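Local coordinates for protein extracellular invertase (Aspergillus kawachii, PDB 5XH8) that acts as a secreted beta-fructofuranosidase with high transfructosylation activity, probably splitting sucrose and passing fructosyl units on to make fructooligosaccharides such as 1-kestose, at residues G310-W314 and L371-L376; W347-D351 and L561-V565; A356-P360 and T512-D516; V500-N504 and I515-A519. The contacts are given in a common frame with arbitrary orientation. Residue numbers count along the deposited sequence, not the author numbering.

Contact 1: residues G310-W314 and L371-L376; sequences GFLDW and LLPREL
Leu312 (chi1 t, chi2 p) swings its tip over Leu376, with CD1 of Leu312 3.8 Å from CD2 of Leu376 (chi1 m, chi2 t). The backbones stay well apart: CA atoms of Leu312 and Leu376 are 9.4 Å from each other and those of Asp313 and Leu371 9.7 Å, so side chains bridge most of the gap. The chain turns a corner at Leu312 (phi/psi -69/-32°), while 374-376 runs on as extended strand. The segments belong to two successive sheets of the GH32 beta-propeller, joined by a buried salt bridge. Arg374 reaches across nearly fully extended (chi1 m, then t and t), and Asp313, chi1 t, offers OD2, which accepts from Arg374 NH1 at 3.0 Å and from Arg374 NH2 at 3.1 Å. Leu371 CD1 lies 3.7 Å from the same Asp313 OD2. Arg374 is shared with Glu552, a second salt-bridge partner from the C-terminal domain. Asp313 OD1 binds Ser318 OG and Gly315 N, both residues belonging to the sodium site.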
loop_
_atom_site.group_PDB
_atom_site.type_symbol
_atom_site.label_atom_id
_atom_site.label_comp_id
_atom_site.label_asym_id
_atom_site.label_seq_id
_atom_site.Cartn_x
_atom_site.Cartn_y
_atom_site.Cartn_z
ATOM N N GLY A 310 25.806 0.071 25.431
ATOM C CA GLY A 310 25.348 -0.180 26.791
ATOM C C GLY A 310 23.842 -0.142 26.854
ATOM O O GLY A 310 23.175 -0.223 25.811
ATOM N N PHE A 311 23.318 -0.004 28.069
ATOM C CA PHE A 311 21.877 0.102 28.291
ATOM C C PHE A 311 21.522 1.552 28.596
ATOM O O PHE A 311 22.196 2.204 29.400
ATOM C CB PHE A 311 21.428 -0.787 29.446
ATOM C CG PHE A 311 21.296 -2.234 29.090
ATOM C CD1 PHE A 311 22.416 -3.060 29.061
ATOM C CD2 PHE A 311 20.046 -2.795 28.807
ATOM C CE1 PHE A 311 22.298 -4.395 28.745
ATOM C CE2 PHE A 311 19.923 -4.146 28.490
ATOM C CZ PHE A 311 21.052 -4.951 28.465
ATOM N N LEU A 312 20.504 2.083 27.915
ATOM C CA LEU A 312 19.884 3.334 28.316
ATOM C C LEU A 312 19.103 3.150 29.641
ATOM O O LEU A 312 18.976 4.092 30.462
ATOM C CB LEU A 312 18.984 3.841 27.195
ATOM C CG LEU A 312 18.231 5.144 27.432
ATOM C CD1 LEU A 312 19.165 6.298 27.776
ATOM C CD2 LEU A 312 17.414 5.453 26.205
ATOM N N ASP A 313 18.557 1.960 29.829
ATOM C CA ASP A 313 17.977 1.586 31.128
ATOM C C ASP A 313 18.019 0.076 31.269
ATOM O O ASP A 313 17.560 -0.648 30.376
ATOM C CB ASP A 313 16.536 2.101 31.338
ATOM C CG ASP A 313 16.132 2.062 32.810
ATOM O OD1 ASP A 313 15.759 0.970 33.291
ATOM O OD2 ASP A 313 16.239 3.097 33.500
ATOM N N TRP A 314 18.578 -0.382 32.393
ATOM C CA TRP A 314 18.739 -1.810 32.683
ATOM C C TRP A 314 17.451 -2.488 33.148
ATOM O O TRP A 314 17.426 -3.714 33.289
ATOM C CB TRP A 314 19.870 -2.044 33.729
ATOM C CG TRP A 314 21.261 -1.886 33.201
ATOM C CD1 TRP A 314 21.994 -0.733 33.133
ATOM C CD2 TRP A 314 22.094 -2.919 32.681
ATOM N NE1 TRP A 314 23.221 -0.985 32.584
ATOM C CE2 TRP A 314 23.314 -2.320 32.305
ATOM C CE3 TRP A 314 21.929 -4.300 32.494
ATOM C CZ2 TRP A 314 24.363 -3.050 31.751
ATOM C CZ3 TRP A 314 22.968 -5.027 31.948
ATOM C CH2 TRP A 314 24.172 -4.397 31.573
ATOM N N LEU A 371 9.488 7.022 32.004
ATOM C CA LEU A 371 10.484 7.438 32.996
ATOM C C LEU A 371 10.781 8.944 32.881
ATOM O O LEU A 371 10.278 9.640 31.975
ATOM C CB LEU A 371 11.740 6.592 32.845
ATOM C CG LEU A 371 11.486 5.085 32.993
ATOM C CD1 LEU A 371 12.808 4.332 32.897
ATOM C CD2 LEU A 371 10.788 4.769 34.307
ATOM N N LEU A 372 11.548 9.466 33.836
ATOM C CA LEU A 372 11.896 10.875 33.843
ATOM C C LEU A 372 12.631 11.230 32.521
ATOM O O LEU A 372 13.408 10.423 32.013
ATOM C CB LEU A 372 12.843 11.199 35.012
ATOM C CG LEU A 372 12.370 10.912 36.442
ATOM C CD1 LEU A 372 13.567 11.020 37.374
ATOM C CD2 LEU A 372 11.228 11.846 36.810
ATOM N N PRO A 373 12.386 12.426 31.973
ATOM C CA PRO A 373 13.137 12.809 30.782
ATOM C C PRO A 373 14.618 12.792 31.100
ATOM O O PRO A 373 15.011 13.263 32.189
ATOM C CB PRO A 373 12.666 14.242 30.506
ATOM C CG PRO A 373 12.087 14.729 31.799
ATOM C CD PRO A 373 11.508 13.505 32.449
ATOM N N ARG A 374 15.427 12.264 30.182
ATOM C CA ARG A 374 16.869 12.160 30.387
ATOM C C ARG A 374 17.630 12.945 29.301
ATOM O O ARG A 374 17.309 12.853 28.105
ATOM C CB ARG A 374 17.312 10.712 30.380
ATOM C CG ARG A 374 16.790 9.930 31.564
ATOM C CD ARG A 374 17.018 8.442 31.496
ATOM N NE ARG A 374 16.381 7.828 32.670
ATOM C CZ ARG A 374 16.283 6.525 32.911
ATOM N NH1 ARG A 374 16.765 5.624 32.071
ATOM N NH2 ARG A 374 15.684 6.127 34.020
ATOM N N GLU A 375 18.607 13.738 29.753
ATOM C CA GLU A 375 19.609 14.360 28.884
ATOM C C GLU A 375 20.653 13.323 28.515
ATOM O O GLU A 375 21.146 12.592 29.386
ATOM C CB GLU A 375 20.263 15.586 29.562
ATOM C CG GLU A 375 19.349 16.782 29.601
ATOM C CD GLU A 375 19.935 17.961 30.354
ATOM O OE1 GLU A 375 21.158 18.032 30.414
ATOM O OE2 GLU A 375 19.186 18.834 30.852
ATOM N N LEU A 376 20.938 13.221 27.209
ATOM C CA LEU A 376 22.024 12.385 26.718
ATOM C C LEU A 376 23.154 13.277 26.193
ATOM O O LEU A 376 22.899 14.312 25.528
ATOM C CB LEU A 376 21.542 11.440 25.627
ATOM C CG LEU A 376 20.389 10.504 25.976
ATOM C CD1 LEU A 376 20.197 9.513 24.828
ATOM C CD2 LEU A 376 20.594 9.761 27.287
#

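Contact 2: residues W347-D351 and L561-V565; sequences WLSGD and LSTWV
Leu561 lies within strand 559-564, which passes the end of strand 341-348 without pairing with it; the nearest CA atoms are Leu348 to Thr563, 7.5 Å, and Gly350 to Trp564, 8.0 Å. At Ser562 the CB points toward the other segment, but the hydroxyl is engaged by Asp313, and what Leu348 meets is the backbone: Leu348 CD1 is 4.0 Å from Ser562 O. Thr563 turns its side chain away, to Glu520, and offers its carbonyl, with Thr563 O 3.9 Å from Leu348 CD2. Trp564 (chi1 m, chi2 104°) then sends its indole across. Leu348, with chi1 t and chi2 p, lays CD2 over one face of it, a CH-pi contact 3.8 Å from the five-membered ring centroid and 24° off the normal. At the ring edge Trp564 NE1 donates to Ser349 O at 2.9 Å (161°), where the chain has left its strand after Leu348 and loops past the indole. Gly350 CA comes within 3.8 Å of Trp564 CZ2. Arg566 adds a cation-pi contact to Trp564. This is the buried seam of a GH32 enzyme, where a propeller sheet meets an edge strand of the C-terminal beta-sandwich.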
loop_
_atom_site.group_PDB
_atom_site.type_symbol
_atom_site.label_atom_id
_atom_site.label_comp_id
_atom_site.label_asym_id
_atom_site.label_seq_id
_atom_site.Cartn_x
_atom_site.Cartn_y
_atom_site.Cartn_z
ATOM N N TRP A 347 10.189 4.077 28.171
ATOM C CA TRP A 347 8.915 3.511 28.606
ATOM C C TRP A 347 9.174 2.500 29.712
ATOM O O TRP A 347 10.077 1.681 29.588
ATOM C CB TRP A 347 8.243 2.782 27.438
ATOM C CG TRP A 347 6.929 2.097 27.675
ATOM C CD1 TRP A 347 5.864 2.578 28.360
ATOM C CD2 TRP A 347 6.536 0.816 27.168
ATOM N NE1 TRP A 347 4.832 1.683 28.315
ATOM C CE2 TRP A 347 5.217 0.587 27.593
ATOM C CE3 TRP A 347 7.177 -0.165 26.397
ATOM C CZ2 TRP A 347 4.516 -0.576 27.273
ATOM C CZ3 TRP A 347 6.485 -1.325 26.086
ATOM C CH2 TRP A 347 5.170 -1.523 26.520
ATOM N N LEU A 348 8.346 2.531 30.752
ATOM C CA LEU A 348 8.311 1.475 31.768
ATOM C C LEU A 348 6.957 0.795 31.666
ATOM O O LEU A 348 5.942 1.307 32.169
ATOM C CB LEU A 348 8.528 2.055 33.171
ATOM C CG LEU A 348 8.721 1.028 34.317
ATOM C CD1 LEU A 348 10.027 0.285 34.118
ATOM C CD2 LEU A 348 8.685 1.692 35.705
ATOM N N SER A 349 6.936 -0.339 30.971
ATOM C CA SER A 349 5.732 -1.121 30.841
ATOM C C SER A 349 5.204 -1.530 32.213
ATOM O O SER A 349 5.976 -1.973 33.079
ATOM C CB SER A 349 5.986 -2.389 30.018
ATOM O OG SER A 349 4.876 -3.277 30.128
ATOM N N GLY A 350 3.900 -1.387 32.398
ATOM C CA GLY A 350 3.267 -1.643 33.695
ATOM C C GLY A 350 2.968 -3.106 33.988
ATOM O O GLY A 350 2.689 -3.441 35.138
ATOM N N ASP A 351 2.989 -3.968 32.959
ATOM C CA ASP A 351 2.473 -5.318 33.089
ATOM C C ASP A 351 3.354 -6.365 32.394
ATOM O O ASP A 351 2.845 -7.327 31.808
ATOM C CB ASP A 351 1.018 -5.356 32.554
ATOM C CG ASP A 351 0.910 -4.935 31.101
ATOM O OD1 ASP A 351 1.954 -4.712 30.445
ATOM O OD2 ASP A 351 -0.226 -4.795 30.621
ATOM N N LEU A 561 18.778 2.293 36.039
ATOM C CA LEU A 561 18.036 1.052 36.248
ATOM C C LEU A 561 16.701 1.401 36.921
ATOM O O LEU A 561 16.694 1.984 38.021
ATOM C CB LEU A 561 18.818 0.109 37.143
ATOM C CG LEU A 561 18.126 -1.164 37.666
ATOM C CD1 LEU A 561 17.621 -2.045 36.561
ATOM C CD2 LEU A 561 19.100 -1.969 38.507
ATOM N N SER A 562 15.588 1.049 36.279
ATOM C CA SER A 562 14.266 1.453 36.764
ATOM C C SER A 562 13.308 0.284 36.851
ATOM O O SER A 562 13.364 -0.641 36.046
ATOM C CB SER A 562 13.688 2.569 35.893
ATOM O OG SER A 562 14.676 3.538 35.616
ATOM N N THR A 563 12.413 0.343 37.828
ATOM C CA THR A 563 11.528 -0.774 38.104
ATOM C C THR A 563 10.319 -0.333 38.907
ATOM O O THR A 563 10.193 0.852 39.241
ATOM C CB THR A 563 12.287 -1.913 38.826
ATOM O OG1 THR A 563 11.446 -3.070 38.940
ATOM C CG2 THR A 563 12.750 -1.454 40.234
ATOM N N TRP A 564 9.428 -1.292 39.185
ATOM C CA TRP A 564 8.229 -1.086 39.995
ATOM C C TRP A 564 8.469 -1.544 41.442
ATOM O O TRP A 564 8.911 -2.678 41.669
ATOM C CB TRP A 564 7.042 -1.861 39.407
ATOM C CG TRP A 564 6.639 -1.375 38.056
ATOM C CD1 TRP A 564 6.892 -1.975 36.868
ATOM C CD2 TRP A 564 5.928 -0.168 37.762
ATOM N NE1 TRP A 564 6.390 -1.207 35.834
ATOM C CE2 TRP A 564 5.782 -0.099 36.360
ATOM C CE3 TRP A 564 5.369 0.843 38.549
ATOM C CZ2 TRP A 564 5.130 0.967 35.719
ATOM C CZ3 TRP A 564 4.721 1.922 37.908
ATOM C CH2 TRP A 564 4.610 1.964 36.499
ATOM N N VAL A 565 8.187 -0.659 42.396
ATOM C CA VAL A 565 8.289 -0.985 43.819
ATOM C C VAL A 565 6.928 -0.782 44.480
ATOM O O VAL A 565 6.626 0.268 45.012
ATOM C CB VAL A 565 9.444 -0.235 44.528
ATOM C CG1 VAL A 565 10.764 -0.858 44.129
ATOM C CG2 VAL A 565 9.455 1.261 44.241
#

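Contact 3: residues A356-P360 and T512-D516; sequences AEGFP and TDGID
Two loops come closest at Phe359 and Gly514, CA to CA 4.2 Å. Ala356 to Phe359 form a type II beta turn, Glu357 at phi/psi -65/130° and Gly358 at 86/3°, closed by a weak Phe359 N to Ala356 O hydrogen bond of 3.4 Å. The turn sits flat on Gly514 (79/14°), whose CA is 3.4 Å from Glu357 O; a CB there would collide with Phe359 N and Glu357 O, and one on Gly358 would run into Asp513 CB. Among the side chains Phe359 does most. With chi1 t and chi2 -82° its ring turns an edge to the Gly514 carbonyl, CD2 to O 3.3 Å, and CD2 also meets Ile515 CG1 at 4.1 Å. Ile515, chi1 m and chi2 t, stretches on beneath the proline, its CD1 4.4 Å from Pro360 CD. Thr512, chi1 m, brings CG2 to 4.0 Å from Pro360 CD, leaving OG1 for Leu14 N. Asp513 (chi1 m) packs CB at 3.6 Å from Glu357 O, whereas Glu357, with chi1 and chi2 both t, leads its carboxylate off. No hydrogen bond spans the segments; Phe359 CA does make a CA-H...O contact with Asp513 O at 3.6 Å. The result is a type II turn of the propeller, just before the Pro360 N-cap of helix 361-364, docked on a loop of the C-terminal beta-sandwich at Gly514.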
loop_
_atom_site.group_PDB
_atom_site.type_symbol
_atom_site.label_atom_id
_atom_site.label_comp_id
_atom_site.label_asym_id
_atom_site.label_seq_id
_atom_site.Cartn_x
_atom_site.Cartn_y
_atom_site.Cartn_z
ATOM N N ALA A 356 2.012 -10.094 32.666
ATOM C CA ALA A 356 1.752 -10.149 34.108
ATOM C C ALA A 356 0.323 -10.570 34.421
ATOM O O ALA A 356 -0.528 -9.748 34.822
ATOM C CB ALA A 356 2.064 -8.815 34.760
ATOM N N GLU A 357 0.078 -11.864 34.304
ATOM C CA GLU A 357 -1.276 -12.404 34.455
ATOM C C GLU A 357 -1.872 -12.255 35.866
ATOM O O GLU A 357 -1.244 -12.621 36.862
ATOM C CB GLU A 357 -1.280 -13.876 34.041
ATOM C CG GLU A 357 -2.683 -14.448 33.876
ATOM C CD GLU A 357 -2.711 -15.760 33.113
ATOM O OE1 GLU A 357 -1.633 -16.367 32.869
ATOM O OE2 GLU A 357 -3.835 -16.173 32.762
ATOM N N GLY A 358 -3.090 -11.731 35.934
ATOM C CA GLY A 358 -3.790 -11.525 37.202
ATOM C C GLY A 358 -3.506 -10.229 37.951
ATOM O O GLY A 358 -4.028 -10.034 39.059
ATOM N N PHE A 359 -2.691 -9.337 37.377
ATOM C CA PHE A 359 -2.438 -8.021 37.979
ATOM C C PHE A 359 -3.781 -7.270 38.099
ATOM O O PHE A 359 -4.631 -7.380 37.227
ATOM C CB PHE A 359 -1.399 -7.199 37.168
ATOM C CG PHE A 359 -1.058 -5.869 37.803
ATOM C CD1 PHE A 359 -1.878 -4.757 37.627
ATOM C CD2 PHE A 359 0.064 -5.737 38.604
ATOM C CE1 PHE A 359 -1.602 -3.554 38.258
ATOM C CE2 PHE A 359 0.354 -4.516 39.240
ATOM C CZ PHE A 359 -0.476 -3.427 39.062
ATOM N N PRO A 360 -3.991 -6.517 39.189
ATOM C CA PRO A 360 -5.292 -5.873 39.376
ATOM C C PRO A 360 -5.471 -4.586 38.529
ATOM O O PRO A 360 -5.537 -3.463 39.049
ATOM C CB PRO A 360 -5.311 -5.606 40.871
ATOM C CG PRO A 360 -3.883 -5.372 41.197
ATOM C CD PRO A 360 -3.139 -6.364 40.376
ATOM N N THR A 512 -1.918 -11.513 45.850
ATOM C CA THR A 512 -2.422 -11.161 44.526
ATOM C C THR A 512 -1.451 -11.650 43.446
ATOM O O THR A 512 -0.240 -11.494 43.589
ATOM C CB THR A 512 -2.595 -9.629 44.452
ATOM O OG1 THR A 512 -3.365 -9.163 45.588
ATOM C CG2 THR A 512 -3.281 -9.224 43.139
ATOM N N ASP A 513 -1.987 -12.221 42.366
ATOM C CA ASP A 513 -1.180 -12.618 41.213
ATOM C C ASP A 513 -0.705 -11.398 40.398
ATOM O O ASP A 513 -1.313 -10.322 40.441
ATOM C CB ASP A 513 -1.981 -13.540 40.280
ATOM C CG ASP A 513 -2.383 -14.858 40.945
ATOM O OD1 ASP A 513 -1.582 -15.435 41.693
ATOM O OD2 ASP A 513 -3.513 -15.305 40.716
ATOM N N GLY A 514 0.367 -11.605 39.649
ATOM C CA GLY A 514 0.819 -10.667 38.640
ATOM C C GLY A 514 1.585 -9.481 39.180
ATOM O O GLY A 514 1.782 -8.511 38.452
ATOM N N ILE A 515 2.019 -9.556 40.439
ATOM C CA ILE A 515 2.816 -8.507 41.058
ATOM C C ILE A 515 4.227 -9.052 41.170
ATOM O O ILE A 515 4.580 -9.755 42.123
ATOM C CB ILE A 515 2.233 -8.024 42.400
ATOM C CG1 ILE A 515 0.779 -7.576 42.171
ATOM C CG2 ILE A 515 3.084 -6.882 42.970
ATOM C CD1 ILE A 515 0.126 -6.847 43.310
ATOM N N ASP A 516 5.012 -8.739 40.145
ATOM C CA ASP A 516 6.379 -9.227 39.989
ATOM C C ASP A 516 7.239 -8.877 41.219
ATOM O O ASP A 516 7.203 -7.740 41.701
ATOM C CB ASP A 516 6.983 -8.601 38.711
ATOM C CG ASP A 516 8.328 -9.187 38.322
ATOM O OD1 ASP A 516 8.651 -10.300 38.783
ATOM O OD2 ASP A 516 9.060 -8.519 37.532
#

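Contact 4: residues V500-N504 and I515-A519; sequences VDRSN and IDSSA
This is a polar contact between the ends of the long loop that links antiparallel neighbours 497-501 and 520-523 at the edge of one sheet of the C-terminal beta-sandwich. The ends carry an Asx turn apiece. Asp501 OD1 accepts from Ser503 N at 2.9 Å, and Asp516 OD1 from Ser518 N at 3.1 Å; each also takes the serine hydroxyl two residues on, Ser503 OG and Ser518 OG, at 2.7 Å. The touching parts run 124° apart and come nearest at Arg502 and Ser517, CA to CA 5.0 Å. Ala519 CA makes a CA-H...O contact of 3.4 Å with Val500 O. Arg502 carries the interface. Folded by chi1 m, chi2 t and chi3 m, it holds its guanidinium edge to Ser518 O, NE and NH2 both donating hydrogen bonds to it at 2.9 Å, and lets Asp516 O lie over one face. Its NH1 goes to Trp564 O. A salt bridge joins Arg502 NH2 to Asp516 OD2 at 2.9 Å, its hydrogen bond weak, and water 1 bridges Arg502 NH1 (2.9 Å) to Asp516 OD2 (3.2 Å). Water 2 ties the backbones, accepting from Arg502 N at 2.6 Å and donating to Ser517 O at 2.8 Å.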
loop_
_atom_site.group_PDB
_atom_site.type_symbol
_atom_site.label_atom_id
_atom_site.label_comp_id
_atom_site.label_asym_id
_atom_site.label_seq_id
_atom_site.Cartn_x
_atom_site.Cartn_y
_atom_site.Cartn_z
ATOM N N VAL A 500 18.435 -4.521 42.551
ATOM C CA VAL A 500 17.257 -4.174 43.322
ATOM C C VAL A 500 16.641 -5.511 43.738
ATOM O O VAL A 500 16.129 -6.271 42.901
ATOM C CB VAL A 500 16.247 -3.307 42.536
ATOM C CG1 VAL A 500 15.119 -2.860 43.453
ATOM C CG2 VAL A 500 16.926 -2.084 41.927
ATOM N N ASP A 501 16.741 -5.813 45.028
ATOM C CA ASP A 501 16.058 -6.983 45.611
ATOM C C ASP A 501 14.614 -6.603 45.972
ATOM O O ASP A 501 14.368 -5.756 46.846
ATOM C CB ASP A 501 16.811 -7.442 46.855
ATOM C CG ASP A 501 16.197 -8.672 47.517
ATOM O OD1 ASP A 501 15.094 -9.164 47.153
ATOM O OD2 ASP A 501 16.859 -9.139 48.457
ATOM N N ARG A 502 13.667 -7.259 45.308
ATOM C CA ARG A 502 12.243 -7.002 45.500
ATOM C C ARG A 502 11.489 -8.163 46.166
ATOM O O ARG A 502 10.246 -8.127 46.278
ATOM C CB ARG A 502 11.598 -6.634 44.139
ATOM C CG ARG A 502 12.082 -5.300 43.586
ATOM C CD ARG A 502 11.269 -4.831 42.384
ATOM N NE ARG A 502 11.286 -5.843 41.327
ATOM C CZ ARG A 502 10.418 -5.942 40.320
ATOM N NH1 ARG A 502 9.437 -5.059 40.149
ATOM N NH2 ARG A 502 10.567 -6.938 39.453
ATOM N N SER A 503 12.218 -9.174 46.641
ATOM C CA SER A 503 11.573 -10.322 47.281
ATOM C C SER A 503 10.636 -9.934 48.440
ATOM O O SER A 503 9.631 -10.579 48.626
ATOM C CB SER A 503 12.614 -11.337 47.762
ATOM O OG SER A 503 13.500 -10.737 48.690
ATOM N N ASN A 504 10.931 -8.859 49.168
ATOM C CA ASN A 504 10.107 -8.412 50.305
ATOM C C ASN A 504 9.378 -7.078 50.088
ATOM O O ASN A 504 8.775 -6.554 51.035
ATOM C CB ASN A 504 11.023 -8.310 51.550
ATOM C CG ASN A 504 10.255 -8.275 52.874
ATOM O OD1 ASN A 504 10.521 -7.430 53.747
ATOM N ND2 ASN A 504 9.322 -9.193 53.039
ATOM N N ILE A 515 2.019 -9.556 40.439
ATOM C CA ILE A 515 2.816 -8.507 41.058
ATOM C C ILE A 515 4.227 -9.052 41.170
ATOM O O ILE A 515 4.580 -9.755 42.123
ATOM C CB ILE A 515 2.233 -8.024 42.400
ATOM C CG1 ILE A 515 0.779 -7.576 42.171
ATOM C CG2 ILE A 515 3.084 -6.882 42.970
ATOM C CD1 ILE A 515 0.126 -6.847 43.310
ATOM N N ASP A 516 5.012 -8.739 40.145
ATOM C CA ASP A 516 6.379 -9.227 39.989
ATOM C C ASP A 516 7.239 -8.877 41.219
ATOM O O ASP A 516 7.203 -7.740 41.701
ATOM C CB ASP A 516 6.983 -8.601 38.711
ATOM C CG ASP A 516 8.328 -9.187 38.322
ATOM O OD1 ASP A 516 8.651 -10.300 38.783
ATOM O OD2 ASP A 516 9.060 -8.519 37.532
ATOM N N SER A 517 7.992 -9.864 41.716
ATOM C CA SER A 517 8.972 -9.651 42.798
ATOM C C SER A 517 10.402 -10.091 42.433
ATOM O O SER A 517 11.278 -10.109 43.296
ATOM C CB SER A 517 8.498 -10.369 44.056
ATOM O OG SER A 517 8.427 -11.766 43.811
ATOM N N SER A 518 10.636 -10.398 41.154
ATOM C CA SER A 518 11.961 -10.665 40.592
ATOM C C SER A 518 12.948 -9.586 40.905
ATOM O O SER A 518 12.591 -8.406 40.983
ATOM C CB SER A 518 11.915 -10.667 39.056
ATOM O OG SER A 518 11.026 -11.619 38.587
ATOM N N ALA A 519 14.207 -9.992 40.964
ATOM C CA ALA A 519 15.301 -9.082 41.174
ATOM C C ALA A 519 15.522 -8.333 39.866
ATOM O O ALA A 519 15.224 -8.856 38.804
ATOM C CB ALA A 519 16.563 -9.849 41.604
HETATM O O HOH W 1 8.121 -5.505 37.583
HETATM O O HOH W 2 13.847 -9.565 44.157
#

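Contact 1 joins two propeller sheets and meets the boundary with the sandwich through Ser562 OG, 2.7 Å from Asp313 OD2 and 3.2 Å from Arg374 NH2. Contacts 2 and 3 span it further out, centres about 10 and 23 Å from that of the chain. Contact 2 leads into contact 3 through Asp351 O and Ala356 N (3.0 Å) and into contact 4 through Trp564 O and Arg502 NH1 (2.9 Å). Contact 4 lies in the sandwich and shares Ile515 and Asp516 with contact 3. The sodium is about 6 Å from the Asp313 side chain and 8 Å from that of Leu348, near contacts 1 and 2; the Ser349 and Ile515 side chains are each about 11 Å from a bound glycerol.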